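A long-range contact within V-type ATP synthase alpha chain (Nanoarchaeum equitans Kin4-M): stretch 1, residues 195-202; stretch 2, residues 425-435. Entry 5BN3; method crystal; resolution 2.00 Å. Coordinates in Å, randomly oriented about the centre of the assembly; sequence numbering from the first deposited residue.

Stretch 1 (195-202) DYNYPFIT
Stretch 2 (425-435) KQWEFVKKYFE

Packing of an irregular segment, residues 195-202, against a kinked helix in the stretch 425-435, in the alpha chain of V-type ATP synthase from Nanoarchaeum equitans. At least 230 residues separate any touching pair, and 530 Å² is buried, both sides summed. The first stretch is extended over most of its length (phi/psi -61/157 at Y196, -152/139 at Y198, -69/151 at P199), with a break at N197 (-145/-40). The nearest CA atoms are those of Y196 and F429 (6.0 Å) and of P199 and V430 (5.1 Å). Q426 has phi/psi -119/14, and its O accepts from F429 N at 3.2 Å. W427 O receives both V430 N (3.2 Å) and K431 N (2.9 Å). The N atoms of K432 and Y433 have no bond to the preceding turn, which marks the kink; beyond it F434 N reaches V430 O weakly at 3.4 Å and E435 N reaches K431 O at 2.9 Å.

No clear hydrogen bond crosses the contact, which rests chiefly on aromatic and apolar packing. Y196 points toward the helix with chi1 m (-69°) and chi2 -43°. This sets its ring edge against the face of F429 (chi1 m, chi2 -72°), with centroids 5.3 Å apart, planes at 70°, and Y196 CD2 3.6 Å from F429 CD2. The same rotamer carries the phenol to Q426, an extended m, t side chain whose OE1 lies over one face of the Y196 ring and is hydrogen-bonded elsewhere in the structure. Y196 OH is 3.3 Å from Q426 NE2, but the angle is too poor for a hydrogen bond. K432, with chi1 off-well at -27° and chi2 to chi4 all t, starts sideways and brings NZ to 3.7 Å from Y196 O.

P199 is the centre of the second cluster. Its CB points toward the helix and its ring is C-gamma endo; CG sits over the face of Y433, 3.9 Å from the ring centroid and 28° off the normal, with CG to Y433 CD2 at 3.5 Å. Y433 is t (175°) with chi2 88°, so its ring offers this face to the proline while its edge meets the face of Y198, centroids 4.7 Å apart and planes at 65°. Y198 leaves its backbone away from the helix, yet with chi1 t (-158°) and chi2 88° its end comes back: Y198 OH is 3.2 Å from Y433 CE1 and 3.4 Å from Y433 OH.

V430 (chi1 m, -50°) points its CA-to-CB bond sideways but packs on the proline, P199 CB to V430 CB being 3.8 Å. F434 (m, chi2 -72°) also starts sideways and swings its ring end inward, placing CE2 4.1 Å from P199 CB and CZ 4.3 Å from CD1 of I201, rotamer m, m, whose CA-to-CB bond points toward the helix. F200, between P199 and I201, points away with chi1 t and makes no contact with the other stretch.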

ATOM      1  N   ASP A 195     -35.737   4.032  26.508  1.00 41.24           N
ATOM      2  CA  ASP A 195     -34.702   5.054  26.498  1.00 59.70           C
ATOM      3  C   ASP A 195     -33.639   4.725  27.531  1.00 47.78           C
ATOM      4  O   ASP A 195     -33.914   4.037  28.518  1.00 47.47           O
ATOM      5  CB  ASP A 195     -35.300   6.428  26.802  1.00 55.73           C
ATOM      6  CG  ASP A 195     -36.223   6.918  25.706  1.00 68.48           C
ATOM      7  OD1 ASP A 195     -36.103   6.429  24.562  1.00 70.33           O
ATOM      8  OD2 ASP A 195     -37.065   7.798  25.987  1.00 73.29           O
ATOM      9  N   TYR A 196     -32.424   5.210  27.302  1.00 49.66           N
ATOM     10  CA  TYR A 196     -31.388   5.121  28.317  1.00 43.73           C
ATOM     11  C   TYR A 196     -31.849   5.897  29.541  1.00 60.65           C
ATOM     12  O   TYR A 196     -32.686   6.795  29.440  1.00 59.51           O
ATOM     13  CB  TYR A 196     -30.062   5.654  27.786  1.00 47.07           C
ATOM     14  CG  TYR A 196     -29.466   4.773  26.719  1.00 47.73           C
ATOM     15  CD1 TYR A 196     -29.467   3.392  26.858  1.00 43.05           C
ATOM     16  CD2 TYR A 196     -28.920   5.315  25.565  1.00 50.50           C
ATOM     17  CE1 TYR A 196     -28.927   2.577  25.885  1.00 41.61           C
ATOM     18  CE2 TYR A 196     -28.380   4.506  24.586  1.00 50.41           C
ATOM     19  CZ  TYR A 196     -28.388   3.137  24.753  1.00 48.73           C
ATOM     20  OH  TYR A 196     -27.853   2.320  23.786  1.00 43.82           O
ATOM     21  N   ASN A 197     -31.299   5.548  30.694  1.00 53.61           N
ATOM     22  CA  ASN A 197     -31.901   5.918  31.959  1.00 63.50           C
ATOM     23  C   ASN A 197     -30.840   6.203  33.004  1.00 71.62           C
ATOM     24  O   ASN A 197     -30.943   7.145  33.792  1.00 73.81           O
ATOM     25  CB  ASN A 197     -32.760   4.738  32.419  1.00 57.65           C
ATOM     26  CG  ASN A 197     -33.509   5.015  33.697  1.00 78.80           C
ATOM     27  OD1 ASN A 197     -33.767   6.167  34.045  1.00 87.64           O
ATOM     28  ND2 ASN A 197     -33.879   3.954  34.403  1.00 79.13           N
ATOM     29  N   TYR A 198     -29.799   5.382  32.974  1.00 57.34           N
ATOM     30  CA  TYR A 198     -28.904   5.232  34.102  1.00 51.55           C
ATOM     31  C   TYR A 198     -27.526   4.835  33.593  1.00 51.77           C
ATOM     32  O   TYR A 198     -27.413   4.010  32.685  1.00 42.59           O
ATOM     33  CB  TYR A 198     -29.467   4.127  34.989  1.00 49.77           C
ATOM     34  CG  TYR A 198     -29.025   4.154  36.426  1.00 66.57           C
ATOM     35  CD1 TYR A 198     -29.727   4.889  37.371  1.00 70.06           C
ATOM     36  CD2 TYR A 198     -27.929   3.420  36.846  1.00 59.72           C
ATOM     37  CE1 TYR A 198     -29.335   4.904  38.694  1.00 69.78           C
ATOM     38  CE2 TYR A 198     -27.529   3.428  38.165  1.00 77.54           C
ATOM     39  CZ  TYR A 198     -28.236   4.171  39.084  1.00 81.44           C
ATOM     40  OH  TYR A 198     -27.836   4.178  40.399  1.00 85.67           O
ATOM     41  N   PRO A 199     -26.469   5.419  34.175  1.00 52.43           N
ATOM     42  CA  PRO A 199     -25.114   5.117  33.703  1.00 42.07           C
ATOM     43  C   PRO A 199     -24.696   3.686  34.021  1.00 38.34           C
ATOM     44  O   PRO A 199     -25.174   3.108  34.999  1.00 38.79           O
ATOM     45  CB  PRO A 199     -24.243   6.103  34.488  1.00 49.17           C
ATOM     46  CG  PRO A 199     -25.035   6.414  35.717  1.00 54.52           C
ATOM     47  CD  PRO A 199     -26.473   6.392  35.282  1.00 51.67           C
ATOM     48  N   PHE A 200     -23.825   3.126  33.189  1.00 37.07           N
ATOM     49  CA  PHE A 200     -23.223   1.828  33.455  1.00 38.50           C
ATOM     50  C   PHE A 200     -21.972   2.055  34.302  1.00 34.49           C
ATOM     51  O   PHE A 200     -20.937   2.483  33.788  1.00 38.06           O
ATOM     52  CB  PHE A 200     -22.870   1.138  32.135  1.00 34.13           C
ATOM     53  CG  PHE A 200     -22.194  -0.195  32.299  1.00 35.63           C
ATOM     54  CD1 PHE A 200     -22.859  -1.259  32.890  1.00 38.54           C
ATOM     55  CD2 PHE A 200     -20.901  -0.393  31.833  1.00 42.25           C
ATOM     56  CE1 PHE A 200     -22.243  -2.490  33.031  1.00 37.70           C
ATOM     57  CE2 PHE A 200     -20.278  -1.623  31.969  1.00 37.05           C
ATOM     58  CZ  PHE A 200     -20.949  -2.674  32.569  1.00 39.93           C
ATOM     59  N   ILE A 201     -22.077   1.792  35.603  1.00 33.87           N
ATOM     60  CA  ILE A 201     -20.961   2.016  36.520  1.00 40.81           C
ATOM     61  C   ILE A 201     -20.034   0.802  36.559  1.00 39.23           C
ATOM     62  O   ILE A 201     -20.438  -0.284  36.977  1.00 36.29           O
ATOM     63  CB  ILE A 201     -21.449   2.343  37.946  1.00 49.79           C
ATOM     64  CG1 ILE A 201     -22.437   3.515  37.920  1.00 48.90           C
ATOM     65  CG2 ILE A 201     -20.268   2.651  38.854  1.00 40.30           C
ATOM     66  CD1 ILE A 201     -21.843   4.812  37.404  1.00 55.06           C
ATOM     67  N   THR A 202     -18.788   1.002  36.137  1.00 38.00           N
ATOM     68  CA  THR A 202     -17.830  -0.089  35.975  1.00 42.07           C
ATOM     69  C   THR A 202     -16.956  -0.308  37.203  1.00 40.16           C
ATOM     70  O   THR A 202     -16.512  -1.426  37.467  1.00 40.58           O
ATOM     71  CB  THR A 202     -16.910   0.152  34.759  1.00 40.83           C
ATOM     72  OG1 THR A 202     -16.102   1.314  34.985  1.00 39.96           O
ATOM     73  CG2 THR A 202     -17.733   0.351  33.503  1.00 37.56           C
ATOM     74  N   LYS A 425     -20.984   8.558  23.133  1.00 32.28           N
ATOM     75  CA  LYS A 425     -22.100   9.264  22.518  1.00 41.65           C
ATOM     76  C   LYS A 425     -23.302   9.263  23.454  1.00 38.99           C
ATOM     77  O   LYS A 425     -24.397   9.665  23.069  1.00 38.33           O
ATOM     78  CB  LYS A 425     -22.477   8.617  21.180  1.00 42.33           C
ATOM     79  CG  LYS A 425     -21.386   8.654  20.120  1.00 43.13           C
ATOM     80  CD  LYS A 425     -21.848   7.983  18.831  1.00 55.79           C
ATOM     81  CE  LYS A 425     -23.064   8.680  18.238  1.00 74.19           C
ATOM     82  NZ  LYS A 425     -22.760  10.059  17.758  1.00 63.32           N
ATOM     83  N   GLN A 426     -23.086   8.815  24.687  1.00 38.97           N
ATOM     84  CA  GLN A 426     -24.184   8.615  25.625  1.00 42.10           C
ATOM     85  C   GLN A 426     -24.087   9.465  26.890  1.00 38.71           C
ATOM     86  O   GLN A 426     -24.798   9.218  27.859  1.00 36.98           O
ATOM     87  CB  GLN A 426     -24.311   7.123  25.972  1.00 37.00           C
ATOM     88  CG  GLN A 426     -24.669   6.256  24.764  1.00 43.68           C
ATOM     89  CD  GLN A 426     -24.727   4.771  25.073  1.00 53.15           C
ATOM     90  OE1 GLN A 426     -24.560   4.351  26.219  1.00 36.79           O
ATOM     91  NE2 GLN A 426     -24.964   3.965  24.043  1.00 39.19           N
ATOM     92  N   TRP A 427     -23.223  10.474  26.879  1.00 38.75           N
ATOM     93  CA  TRP A 427     -23.109  11.367  28.028  1.00 48.14           C
ATOM     94  C   TRP A 427     -24.411  12.115  28.315  1.00 46.84           C
ATOM     95  O   TRP A 427     -24.731  12.387  29.472  1.00 45.08           O
ATOM     96  CB  TRP A 427     -21.968  12.371  27.840  1.00 52.37           C
ATOM     97  CG  TRP A 427     -21.905  13.399  28.936  1.00 58.84           C
ATOM     98  CD1 TRP A 427     -22.204  14.729  28.838  1.00 56.07           C
ATOM     99  CD2 TRP A 427     -21.539  13.172  30.303  1.00 49.59           C
ATOM    100  NE1 TRP A 427     -22.032  15.344  30.056  1.00 53.60           N
ATOM    101  CE2 TRP A 427     -21.626  14.409  30.972  1.00 48.46           C
ATOM    102  CE3 TRP A 427     -21.140  12.043  31.023  1.00 43.20           C
ATOM    103  CZ2 TRP A 427     -21.330  14.545  32.329  1.00 46.41           C
ATOM    104  CZ3 TRP A 427     -20.846  12.180  32.365  1.00 51.03           C
ATOM    105  CH2 TRP A 427     -20.943  13.420  33.006  1.00 49.87           C
ATOM    106  N   GLU A 428     -25.163  12.439  27.266  1.00 50.85           N
ATOM    107  CA  GLU A 428     -26.412  13.186  27.429  1.00 61.00           C
ATOM    108  C   GLU A 428     -27.475  12.408  28.206  1.00 60.35           C
ATOM    109  O   GLU A 428     -28.392  13.000  28.776  1.00 51.59           O
ATOM    110  CB  GLU A 428     -26.967  13.634  26.069  1.00 57.75           C
ATOM    111  CG  GLU A 428     -27.343  12.501  25.123  1.00 76.26           C
ATOM    112  CD  GLU A 428     -27.957  13.003  23.826  1.00 90.91           C
ATOM    113  OE1 GLU A 428     -29.121  13.457  23.853  1.00 89.76           O
ATOM    114  OE2 GLU A 428     -27.274  12.947  22.780  1.00 84.26           O
ATOM    115  N   PHE A 429     -27.343  11.085  28.235  1.00 50.87           N
ATOM    116  CA  PHE A 429     -28.323  10.234  28.904  1.00 50.96           C
ATOM    117  C   PHE A 429     -27.954   9.925  30.355  1.00 52.55           C
ATOM    118  O   PHE A 429     -28.795   9.460  31.128  1.00 64.78           O
ATOM    119  CB  PHE A 429     -28.509   8.921  28.135  1.00 47.58           C
ATOM    120  CG  PHE A 429     -28.918   9.102  26.698  1.00 53.12           C
ATOM    121  CD1 PHE A 429     -30.196   9.535  26.374  1.00 70.35           C
ATOM    122  CD2 PHE A 429     -28.033   8.814  25.671  1.00 55.09           C
ATOM    123  CE1 PHE A 429     -30.576   9.692  25.051  1.00 65.25           C
ATOM    124  CE2 PHE A 429     -28.407   8.970  24.347  1.00 63.06           C
ATOM    125  CZ  PHE A 429     -29.680   9.409  24.037  1.00 73.47           C
ATOM    126  N   VAL A 430     -26.701  10.180  30.723  1.00 50.37           N
ATOM    127  CA  VAL A 430     -26.216   9.821  32.055  1.00 53.01           C
ATOM    128  C   VAL A 430     -25.817  11.033  32.897  1.00 47.14           C
ATOM    129  O   VAL A 430     -25.635  10.916  34.110  1.00 48.25           O
ATOM    130  CB  VAL A 430     -25.025   8.834  31.982  1.00 57.95           C
ATOM    131  CG1 VAL A 430     -25.361   7.667  31.075  1.00 55.02           C
ATOM    132  CG2 VAL A 430     -23.773   9.541  31.483  1.00 50.09           C
ATOM    133  N   LYS A 431     -25.684  12.190  32.254  1.00 44.27           N
ATOM    134  CA  LYS A 431     -25.302  13.409  32.963  1.00 55.35           C
ATOM    135  C   LYS A 431     -26.360  13.806  33.986  1.00 58.34           C
ATOM    136  O   LYS A 431     -26.046  14.433  35.001  1.00 61.13           O
ATOM    137  CB  LYS A 431     -25.042  14.564  31.987  1.00 51.15           C
ATOM    138  CG  LYS A 431     -26.266  15.053  31.221  1.00 55.42           C
ATOM    139  CD  LYS A 431     -25.941  16.321  30.435  1.00 70.98           C
ATOM    140  CE  LYS A 431     -27.095  16.740  29.532  1.00 75.20           C
ATOM    141  NZ  LYS A 431     -26.736  17.911  28.679  1.00 74.21           N
ATOM    142  N   LYS A 432     -27.608  13.433  33.711  1.00 55.17           N
ATOM    143  CA  LYS A 432     -28.714  13.652  34.636  1.00 64.73           C
ATOM    144  C   LYS A 432     -28.376  13.041  35.985  1.00 69.17           C
ATOM    145  O   LYS A 432     -28.440  13.710  37.014  1.00 63.94           O
ATOM    146  CB  LYS A 432     -29.984  12.984  34.110  1.00 73.45           C
ATOM    147  CG  LYS A 432     -30.057  12.830  32.601  1.00 84.34           C
ATOM    148  CD  LYS A 432     -30.955  11.653  32.245  1.00 93.57           C
ATOM    149  CE  LYS A 432     -31.230  11.576  30.753  1.00 96.43           C
ATOM    150  NZ  LYS A 432     -31.990  10.342  30.402  1.00 82.56           N
ATOM    151  N   TYR A 433     -28.009  11.762  35.958  1.00 52.70           N
ATOM    152  CA  TYR A 433     -27.681  11.008  37.163  1.00 52.54           C
ATOM    153  C   TYR A 433     -26.588  11.676  37.985  1.00 57.46           C
ATOM    154  O   TYR A 433     -26.703  11.797  39.203  1.00 58.41           O
ATOM    155  CB  TYR A 433     -27.248   9.588  36.791  1.00 65.12           C
ATOM    156  CG  TYR A 433     -26.764   8.761  37.963  1.00 57.02           C
ATOM    157  CD1 TYR A 433     -27.652   8.011  38.717  1.00 66.96           C
ATOM    158  CD2 TYR A 433     -25.419   8.724  38.308  1.00 61.67           C
ATOM    159  CE1 TYR A 433     -27.217   7.255  39.785  1.00 65.18           C
ATOM    160  CE2 TYR A 433     -24.976   7.970  39.376  1.00 59.92           C
ATOM    161  CZ  TYR A 433     -25.880   7.238  40.109  1.00 70.28           C
ATOM    162  OH  TYR A 433     -25.447   6.485  41.173  1.00 72.25           O
ATOM    163  N   PHE A 434     -25.520  12.095  37.312  1.00 58.06           N
ATOM    164  CA  PHE A 434     -24.375  12.681  37.996  1.00 64.48           C
ATOM    165  C   PHE A 434     -24.688  14.063  38.562  1.00 68.64           C
ATOM    166  O   PHE A 434     -24.233  14.407  39.647  1.00 74.77           O
ATOM    167  CB  PHE A 434     -23.160  12.736  37.067  1.00 58.24           C
ATOM    168  CG  PHE A 434     -22.590  11.383  36.738  1.00 62.77           C
ATOM    169  CD1 PHE A 434     -21.889  10.662  37.693  1.00 65.88           C
ATOM    170  CD2 PHE A 434     -22.748  10.835  35.473  1.00 58.49           C
ATOM    171  CE1 PHE A 434     -21.361   9.415  37.395  1.00 60.29           C
ATOM    172  CE2 PHE A 434     -22.222   9.589  35.169  1.00 63.42           C
ATOM    173  CZ  PHE A 434     -21.528   8.880  36.132  1.00 66.36           C
ATOM    174  N   GLU A 435     -25.467  14.846  37.820  1.00 67.83           N
ATOM    175  CA  GLU A 435     -25.890  16.170  38.269  1.00 80.49           C
ATOM    176  C   GLU A 435     -26.610  16.100  39.615  1.00 84.97           C
ATOM    177  O   GLU A 435     -26.183  16.722  40.590  1.00 84.89           O
ATOM    178  CB  GLU A 435     -26.786  16.817  37.227  1.00 68.64           C
TER